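Local coordinates for LD10117p (Drosophila melanogaster, PDB 5HJQ), which acts as a GTPase-activating protein for Rab35 in synaptic vesicle protein turnover, its TBC domain (the part modelled) also binding phosphoinositides, at residues D96-L101 with F295-K300; V288-C293 with A348-A353; I153-F158 with I180-G185. All coordinates share one frame; numbering follows the deposited sequence.

Contact 1. Residues D96-L101 with F295-K300; sequences DVKNIL and FHEGIK. With I3P (D-myo-inositol-1,4,5-triphosphate), chain B.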
# COMPACT_ATOMS: atom_id res chain seq x y z
N ASP A 96 -18.43 11.83 1.87
CA ASP A 96 -18.03 12.75 2.92
C ASP A 96 -16.84 12.20 3.70
O ASP A 96 -15.87 12.91 3.94
CB ASP A 96 -19.20 13.03 3.87
CG ASP A 96 -20.11 14.13 3.36
OD1 ASP A 96 -19.64 14.99 2.59
OD2 ASP A 96 -21.31 14.13 3.74
N VAL A 97 -16.92 10.93 4.07
CA VAL A 97 -15.82 10.27 4.76
C VAL A 97 -14.58 10.21 3.86
O VAL A 97 -13.48 10.54 4.29
CB VAL A 97 -16.20 8.84 5.20
CG1 VAL A 97 -14.97 8.06 5.63
CG2 VAL A 97 -17.22 8.89 6.33
N LYS A 98 -14.79 9.81 2.61
CA LYS A 98 -13.71 9.74 1.62
C LYS A 98 -12.98 11.07 1.52
O LYS A 98 -11.75 11.10 1.50
CB LYS A 98 -14.25 9.33 0.25
CG LYS A 98 -13.19 9.34 -0.85
CD LYS A 98 -13.75 8.86 -2.19
CE LYS A 98 -14.72 9.87 -2.78
NZ LYS A 98 -15.16 9.46 -4.15
N ASN A 99 -13.74 12.16 1.47
CA ASN A 99 -13.15 13.49 1.32
C ASN A 99 -12.48 13.97 2.60
O ASN A 99 -11.47 14.68 2.53
CB ASN A 99 -14.22 14.48 0.88
CG ASN A 99 -14.48 14.43 -0.62
OD1 ASN A 99 -13.73 15.00 -1.41
ND2 ASN A 99 -15.54 13.73 -1.02
N ILE A 100 -13.02 13.60 3.75
CA ILE A 100 -12.40 13.94 5.02
C ILE A 100 -11.03 13.27 5.12
O ILE A 100 -10.05 13.89 5.51
CB ILE A 100 -13.27 13.52 6.22
CG1 ILE A 100 -14.49 14.44 6.32
CG2 ILE A 100 -12.48 13.57 7.51
CD1 ILE A 100 -15.61 13.86 7.14
N LEU A 101 -10.99 11.99 4.76
CA LEU A 101 -9.75 11.22 4.79
C LEU A 101 -8.71 11.82 3.85
O LEU A 101 -7.51 11.81 4.16
CB LEU A 101 -10.03 9.77 4.41
CG LEU A 101 -10.84 8.96 5.42
CD1 LEU A 101 -11.40 7.71 4.77
CD2 LEU A 101 -10.00 8.61 6.64
N PHE A 295 -7.46 2.38 2.84
CA PHE A 295 -8.30 1.48 3.64
C PHE A 295 -9.79 1.79 3.46
O PHE A 295 -10.65 1.04 3.94
CB PHE A 295 -7.94 1.58 5.13
CG PHE A 295 -6.61 0.98 5.47
CD1 PHE A 295 -6.15 -0.14 4.80
CD2 PHE A 295 -5.81 1.54 6.46
CE1 PHE A 295 -4.92 -0.69 5.11
CE2 PHE A 295 -4.58 1.00 6.77
CZ PHE A 295 -4.13 -0.12 6.09
N HIS A 296 -10.09 2.88 2.76
CA HIS A 296 -11.47 3.28 2.52
C HIS A 296 -11.86 3.09 1.05
O HIS A 296 -12.93 2.57 0.75
CB HIS A 296 -11.66 4.75 2.92
CG HIS A 296 -13.09 5.21 2.84
ND1 HIS A 296 -14.11 4.58 3.50
CD2 HIS A 296 -13.64 6.26 2.19
CE1 HIS A 296 -15.25 5.21 3.25
NE2 HIS A 296 -14.99 6.23 2.45
N GLU A 297 -10.97 3.50 0.15
CA GLU A 297 -11.26 3.47 -1.28
C GLU A 297 -10.78 2.19 -1.95
O GLU A 297 -11.48 1.62 -2.79
CB GLU A 297 -10.62 4.68 -1.97
CG GLU A 297 -10.96 6.01 -1.32
CD GLU A 297 -10.48 7.19 -2.15
OE1 GLU A 297 -10.73 7.20 -3.37
OE2 GLU A 297 -9.84 8.10 -1.57
N GLY A 298 -9.58 1.75 -1.59
CA GLY A 298 -9.02 0.54 -2.18
C GLY A 298 -7.76 0.81 -2.98
O GLY A 298 -7.11 1.83 -2.80
N ILE A 299 -7.43 -0.11 -3.88
CA ILE A 299 -6.14 -0.11 -4.57
C ILE A 299 -6.00 1.02 -5.60
O ILE A 299 -4.90 1.32 -6.05
CB ILE A 299 -5.91 -1.47 -5.29
CG1 ILE A 299 -4.43 -1.65 -5.66
CG2 ILE A 299 -6.82 -1.60 -6.50
CD1 ILE A 299 -4.15 -2.92 -6.43
N LYS A 300 -7.11 1.64 -5.96
CA LYS A 300 -7.08 2.72 -6.94
C LYS A 300 -6.27 3.90 -6.44
O LYS A 300 -5.59 4.58 -7.21
CB LYS A 300 -8.49 3.17 -7.30
CG LYS A 300 -8.53 4.18 -8.44
CD LYS A 300 -9.94 4.40 -8.94
CE LYS A 300 -10.13 5.83 -9.42
NZ LYS A 300 -11.51 6.08 -9.91
C1 I3P B . -14.08 9.85 -11.34
C2 I3P B . -15.56 9.69 -11.65
C3 I3P B . -16.10 8.33 -11.21
C4 I3P B . -15.44 7.66 -10.01
C5 I3P B . -14.21 8.31 -9.38
C6 I3P B . -13.89 9.73 -9.86
O1 I3P B . -13.57 11.13 -11.75
O2 I3P B . -16.26 10.69 -10.98
O3 I3P B . -17.49 8.48 -10.92
O4 I3P B . -15.09 6.33 -10.41
O5 I3P B . -14.38 8.33 -7.98
O6 I3P B . -12.55 10.06 -9.54
P1 I3P B . -14.16 11.92 -13.02
O11 I3P B . -15.51 12.45 -12.69
O12 I3P B . -13.25 13.08 -13.33
O13 I3P B . -14.23 10.99 -14.24
P4 I3P B . -15.89 5.10 -9.75
O41 I3P B . -17.00 5.64 -8.88
O42 I3P B . -14.92 4.28 -8.89
O43 I3P B . -16.48 4.21 -10.86
P5 I3P B . -13.12 8.34 -7.05
O51 I3P B . -13.53 8.01 -5.66
O52 I3P B . -12.13 7.31 -7.52
O53 I3P B . -12.47 9.70 -7.06
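Val97 lays its CG1 methyl over one face of the His296 imidazole, a CH-pi contact 3.9 Å from the ring centroid and 21° off the normal. The methyl sits nearer the rim than the middle, above NE2 and CE1. Lys98 takes the edge of the same ring, with its CB in the ring plane, 3.7 Å from His296 CD2. Leu101, one helical turn on from Val97, crosses the histidine at about a right angle, its CD1 3.5 Å from His296 CB. The ring's rotation is fixed by polar partners at both nitrogens: Gln123 at ND1 and the carbonyl of Lys94 at NE2.

Beyond the histidine, towards the ligand, the Lys98 chain runs across the Glu297 carboxylate, CD lying 3.6 Å from OE1. Their charged atoms, Lys98 NZ and Glu297 OE1, stay 5.0 Å apart; OE1 salt-bridges instead to Arg102, while Lys98 bends at chi3 (70°) and hydrogen-bonds through NZ to O51 of the inositol trisphosphate's 5-phosphate, 2.7 Å away. Lys300 hydrogen-bonds O52 of that phosphate from the other segment, although its NZ is less surely placed. Arg102, Arg304 and Arg358 also bond the ligand, making this the basic phosphoinositide pocket of the helical TBC domain.

Contact 2. Residues V288-C293 with A348-A353; sequences VRIMDC and AKLLHA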
# COMPACT_ATOMS: atom_id res chain seq x y z
N VAL A 288 1.51 6.58 5.50
CA VAL A 288 0.43 6.61 6.48
C VAL A 288 -0.80 7.34 5.94
O VAL A 288 -1.91 6.82 5.99
CB VAL A 288 0.89 7.28 7.79
CG1 VAL A 288 -0.29 7.49 8.71
CG2 VAL A 288 1.95 6.43 8.46
N ARG A 289 -0.59 8.55 5.42
CA ARG A 289 -1.68 9.31 4.81
C ARG A 289 -2.29 8.54 3.64
O ARG A 289 -3.51 8.57 3.44
CB ARG A 289 -1.18 10.67 4.34
CG ARG A 289 -0.80 11.62 5.47
CD ARG A 289 -2.02 12.06 6.26
NE ARG A 289 -2.95 12.85 5.46
CZ ARG A 289 -4.14 12.42 5.06
NH1 ARG A 289 -4.55 11.20 5.40
NH2 ARG A 289 -4.93 13.20 4.33
N ILE A 290 -1.45 7.85 2.88
CA ILE A 290 -1.93 7.02 1.77
C ILE A 290 -2.79 5.88 2.28
O ILE A 290 -3.85 5.59 1.73
CB ILE A 290 -0.76 6.45 0.94
CG1 ILE A 290 -0.02 7.57 0.20
CG2 ILE A 290 -1.25 5.42 -0.06
CD1 ILE A 290 1.16 7.09 -0.61
N MET A 291 -2.34 5.23 3.35
CA MET A 291 -3.11 4.14 3.96
C MET A 291 -4.48 4.60 4.45
O MET A 291 -5.45 3.85 4.36
CB MET A 291 -2.33 3.52 5.12
CG MET A 291 -1.16 2.64 4.67
SD MET A 291 -1.63 1.35 3.48
CE MET A 291 -0.84 1.97 2.00
N ASP A 292 -4.55 5.83 4.96
CA ASP A 292 -5.81 6.43 5.41
C ASP A 292 -6.90 6.34 4.34
O ASP A 292 -8.01 5.90 4.62
CB ASP A 292 -5.61 7.89 5.81
CG ASP A 292 -4.87 8.05 7.12
OD1 ASP A 292 -4.87 7.10 7.93
OD2 ASP A 292 -4.28 9.14 7.34
N CYS A 293 -6.56 6.76 3.13
CA CYS A 293 -7.51 6.75 2.03
C CYS A 293 -7.66 5.35 1.44
O CYS A 293 -8.76 4.94 1.06
CB CYS A 293 -7.09 7.74 0.95
SG CYS A 293 -6.93 9.45 1.55
N ALA A 348 0.76 15.78 1.95
CA ALA A 348 -0.46 16.47 1.55
C ALA A 348 -0.40 16.94 0.10
O ALA A 348 -1.40 16.87 -0.62
CB ALA A 348 -0.71 17.66 2.47
N LYS A 349 0.76 17.42 -0.33
CA LYS A 349 0.94 17.85 -1.72
C LYS A 349 0.96 16.64 -2.65
O LYS A 349 0.53 16.72 -3.80
CB LYS A 349 2.22 18.67 -1.88
CG LYS A 349 2.16 20.02 -1.17
CD LYS A 349 0.97 20.84 -1.67
CE LYS A 349 0.83 22.14 -0.90
NZ LYS A 349 2.04 23.01 -1.03
N LEU A 350 1.47 15.53 -2.14
CA LEU A 350 1.47 14.27 -2.87
C LEU A 350 0.04 13.81 -3.11
O LEU A 350 -0.34 13.48 -4.24
CB LEU A 350 2.25 13.20 -2.11
CG LEU A 350 2.38 11.82 -2.75
CD1 LEU A 350 3.23 11.89 -4.00
CD2 LEU A 350 2.95 10.81 -1.75
N LEU A 351 -0.75 13.80 -2.04
CA LEU A 351 -2.14 13.38 -2.11
C LEU A 351 -3.01 14.34 -2.91
O LEU A 351 -4.02 13.93 -3.49
CB LEU A 351 -2.72 13.22 -0.70
CG LEU A 351 -2.73 11.81 -0.10
CD1 LEU A 351 -1.33 11.21 -0.06
CD2 LEU A 351 -3.35 11.84 1.30
N HIS A 352 -2.63 15.61 -2.96
CA HIS A 352 -3.40 16.60 -3.71
C HIS A 352 -3.38 16.27 -5.20
O HIS A 352 -4.41 16.30 -5.88
CB HIS A 352 -2.86 18.01 -3.48
CG HIS A 352 -3.74 19.09 -4.03
ND1 HIS A 352 -4.80 19.61 -3.32
CD2 HIS A 352 -3.74 19.72 -5.22
CE1 HIS A 352 -5.40 20.53 -4.05
NE2 HIS A 352 -4.78 20.62 -5.22
N ALA A 353 -2.19 15.94 -5.70
CA ALA A 353 -2.02 15.61 -7.12
C ALA A 353 -2.81 14.37 -7.51
O ALA A 353 -3.51 14.37 -8.52
CB ALA A 353 -0.54 15.41 -7.42
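Leu351 pushes its two methyls between Arg289, Ile290 and Cys293, and most of the contact hangs on this one side chain. CD2 sits over a face of the Arg289 guanidinium, toward its rim, with NH2 its closest atom at 3.7 Å. The same methyl is 4.3 Å from Cys293 SG. The other branch, CD1, turns to Ile290 and comes within 3.9 Å of CG1. With chi1 at -96°, away from the staggered value, the two branches divide between Arg289 with Cys293 and Ile290. Leu350 adds a looser touch, its CD2 4.3 Å from Ile290 CD1.

What positions the guanidinium against Leu351 is a second shell. The Arg289 chain folds back on itself at chi2 and chi3 and brings NH1 to Asp292 OD2, 2.8 Å away, in a salt bridge one turn along the same helix. The carboxylate oxygen uses its anti lone pair and lies 15° out of the guanidinium plane, but the hydrogen bond itself is bent. NH2 hydrogen-bonds the carbonyl of Leu101. Arg289 NE, by contrast, is buried here with no partner in the model. Asp292 is fixed in its turn, since Arg113 shares OD2 and the indole N-H of Trp117 binds OD1; OD2 thus has two arginine partners, which would probably stabilise the negative charge.

The helices 284-297 and 347-356 run in broadly the same direction, their local axes crossing at -39° and approaching to 10.4 Å. Helix 300-317 closes the apolar side: Leu302 and Val305 pack on Ile290, and Val308 on Leu350. Leu282 touches both Ile290 and Leu350. Along the interface Phe355 of helix 347-356 meets Cys293, and on another side lies helix 113-122, which supplies Arg113 and Trp117 and also packs on Val288 and Met291.

Contact 3. Residues I153-F158 with I180-G185; sequences IMLPAF and IVNVLG
Within the all-helical TBC domain, the irregular segment 153-158 drapes over one flank of helix 171-187, the helix it leads up to in the chain. Asn182 supplies the polar link. Its ND2 donates to the carbonyl oxygen of Met154 at 2.9 Å, the N-H...O angle a bent 142°. The acceptor lies in the plane of the asparagine amide, whereas the donor comes in from above the plane of the Met154 carbonyl. Asn182 OD1 is also 2.9 Å from Met154 O, acceptor against acceptor, so the bond is only part of a strained close approach. ND2 also binds the carbonyl of Asp178, one turn back on the helix, so two backbone oxygens share this amide nitrogen.

Apolar groups flank the amide. Ile153 CG2 approaches ND2 obliquely, and Leu155 crosses the asparagine at nearly a right angle, its CD2 going on to meet Val181 CG2 at 3.7 Å. Pro156 lies over the same turn, with CG 3.4 Å from the Val181 carbonyl oxygen and CD beside the asparagine amide. Phe158 ends the run. Its chi1 of 67° swings the ring to the helix, where it presents its edge. CZ faces Val181 O at 3.7 Å, and CE2 rests 3.7 Å from Gly185 CA. A beta carbon at Gly185 would be only 3.2 Å from both Phe158 CE2 and Pro156 CB, so the close approach depends on the bare glycine.

A leucine at Asn182 would probably leave the carbonyls of Met154 and Asp178 without this shared donor and set the Met154 end of the segment freer to shift. The one cross-segment hydrogen bond, bent and opposed by OD1, probably contributes modestly; the close fit of Leu155, Pro156 and Phe158 to a helix turn bare at Gly185 probably does most of the joining.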
# COMPACT_ATOMS: atom_id res chain seq x y z
N ILE A 153 10.43 -16.81 13.10
CA ILE A 153 9.30 -17.56 12.57
C ILE A 153 9.41 -17.75 11.06
O ILE A 153 9.84 -16.85 10.35
CB ILE A 153 7.96 -16.87 12.91
CG1 ILE A 153 7.98 -16.36 14.35
CG2 ILE A 153 6.79 -17.81 12.68
CD1 ILE A 153 6.70 -15.70 14.79
N MET A 154 9.01 -18.93 10.59
CA MET A 154 9.01 -19.23 9.16
C MET A 154 7.76 -18.70 8.49
O MET A 154 6.63 -18.98 8.92
CB MET A 154 9.14 -20.73 8.93
CG MET A 154 8.74 -21.19 7.54
SD MET A 154 9.25 -22.88 7.20
CE MET A 154 8.77 -23.69 8.72
N LEU A 155 7.96 -17.93 7.42
CA LEU A 155 6.86 -17.29 6.71
C LEU A 155 6.32 -18.18 5.59
O LEU A 155 7.07 -18.95 4.99
CB LEU A 155 7.32 -15.95 6.14
CG LEU A 155 7.94 -15.02 7.18
CD1 LEU A 155 8.42 -13.74 6.52
CD2 LEU A 155 6.95 -14.72 8.29
N PRO A 156 5.01 -18.08 5.31
CA PRO A 156 4.39 -18.81 4.20
C PRO A 156 4.93 -18.33 2.86
O PRO A 156 5.33 -17.17 2.75
CB PRO A 156 2.90 -18.49 4.35
CG PRO A 156 2.85 -17.26 5.20
CD PRO A 156 4.02 -17.34 6.12
N ALA A 157 4.92 -19.20 1.87
CA ALA A 157 5.59 -18.95 0.59
C ALA A 157 5.03 -17.76 -0.19
O ALA A 157 5.69 -17.28 -1.12
CB ALA A 157 5.54 -20.20 -0.27
N PHE A 158 3.84 -17.28 0.15
CA PHE A 158 3.25 -16.20 -0.63
C PHE A 158 3.93 -14.86 -0.36
O PHE A 158 3.73 -13.90 -1.10
CB PHE A 158 1.73 -16.10 -0.39
CG PHE A 158 1.34 -15.67 1.01
CD1 PHE A 158 1.46 -14.35 1.42
CD2 PHE A 158 0.77 -16.58 1.89
CE1 PHE A 158 1.08 -13.96 2.69
CE2 PHE A 158 0.39 -16.19 3.16
CZ PHE A 158 0.55 -14.88 3.56
N ILE A 180 1.07 -13.16 12.34
CA ILE A 180 -0.17 -12.82 11.64
C ILE A 180 -0.22 -13.42 10.24
O ILE A 180 -1.23 -14.02 9.85
CB ILE A 180 -0.36 -11.29 11.54
CG1 ILE A 180 -0.53 -10.68 12.93
CG2 ILE A 180 -1.58 -10.97 10.69
CD1 ILE A 180 -0.90 -9.21 12.90
N VAL A 181 0.86 -13.26 9.48
CA VAL A 181 0.89 -13.76 8.10
C VAL A 181 0.86 -15.29 8.08
O VAL A 181 0.35 -15.90 7.14
CB VAL A 181 2.12 -13.25 7.32
CG1 VAL A 181 2.09 -11.73 7.23
CG2 VAL A 181 3.41 -13.71 7.98
N ASN A 182 1.41 -15.91 9.12
CA ASN A 182 1.33 -17.36 9.26
C ASN A 182 -0.10 -17.81 9.46
O ASN A 182 -0.55 -18.77 8.84
CB ASN A 182 2.19 -17.84 10.44
CG ASN A 182 3.60 -18.23 10.01
OD1 ASN A 182 3.90 -19.41 9.85
ND2 ASN A 182 4.45 -17.24 9.82
N VAL A 183 -0.82 -17.10 10.32
CA VAL A 183 -2.23 -17.37 10.58
C VAL A 183 -3.06 -17.16 9.32
O VAL A 183 -3.90 -17.99 8.98
CB VAL A 183 -2.77 -16.47 11.71
CG1 VAL A 183 -4.29 -16.57 11.78
CG2 VAL A 183 -2.14 -16.85 13.05
N LEU A 184 -2.82 -16.05 8.63
CA LEU A 184 -3.52 -15.74 7.39
C LEU A 184 -3.30 -16.84 6.35
O LEU A 184 -4.26 -17.32 5.75
CB LEU A 184 -3.08 -14.39 6.83
CG LEU A 184 -3.76 -13.21 7.52
CD1 LEU A 184 -3.22 -11.88 7.02
CD2 LEU A 184 -5.27 -13.28 7.33
N GLY A 185 -2.04 -17.24 6.17
CA GLY A 185 -1.71 -18.32 5.26
C GLY A 185 -2.39 -19.62 5.64
O GLY A 185 -2.72 -20.44 4.78

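How the contacts relate
Contacts 1 and 2 both draw on helix 284-297, contact 2 nearer its middle and contact 1 at its C-terminal end, and their centres are 10 Å apart. They touch directly where Leu101 of contact 1 meets Arg289 of contact 2, joining helix 94-103 to the packing against helix 347-356. Contact 1 holds ligand-binding residues itself, while contact 2 lies one layer further from the ligand: at nearest approach the Cys293 side chain is about 4 Å from that of Arg102 and about 9 Å from the inositol trisphosphate. Contact 3 stands apart, its centre 28 Å from that of contact 1 and 29 Å from that of contact 2, away from the lipid pocket.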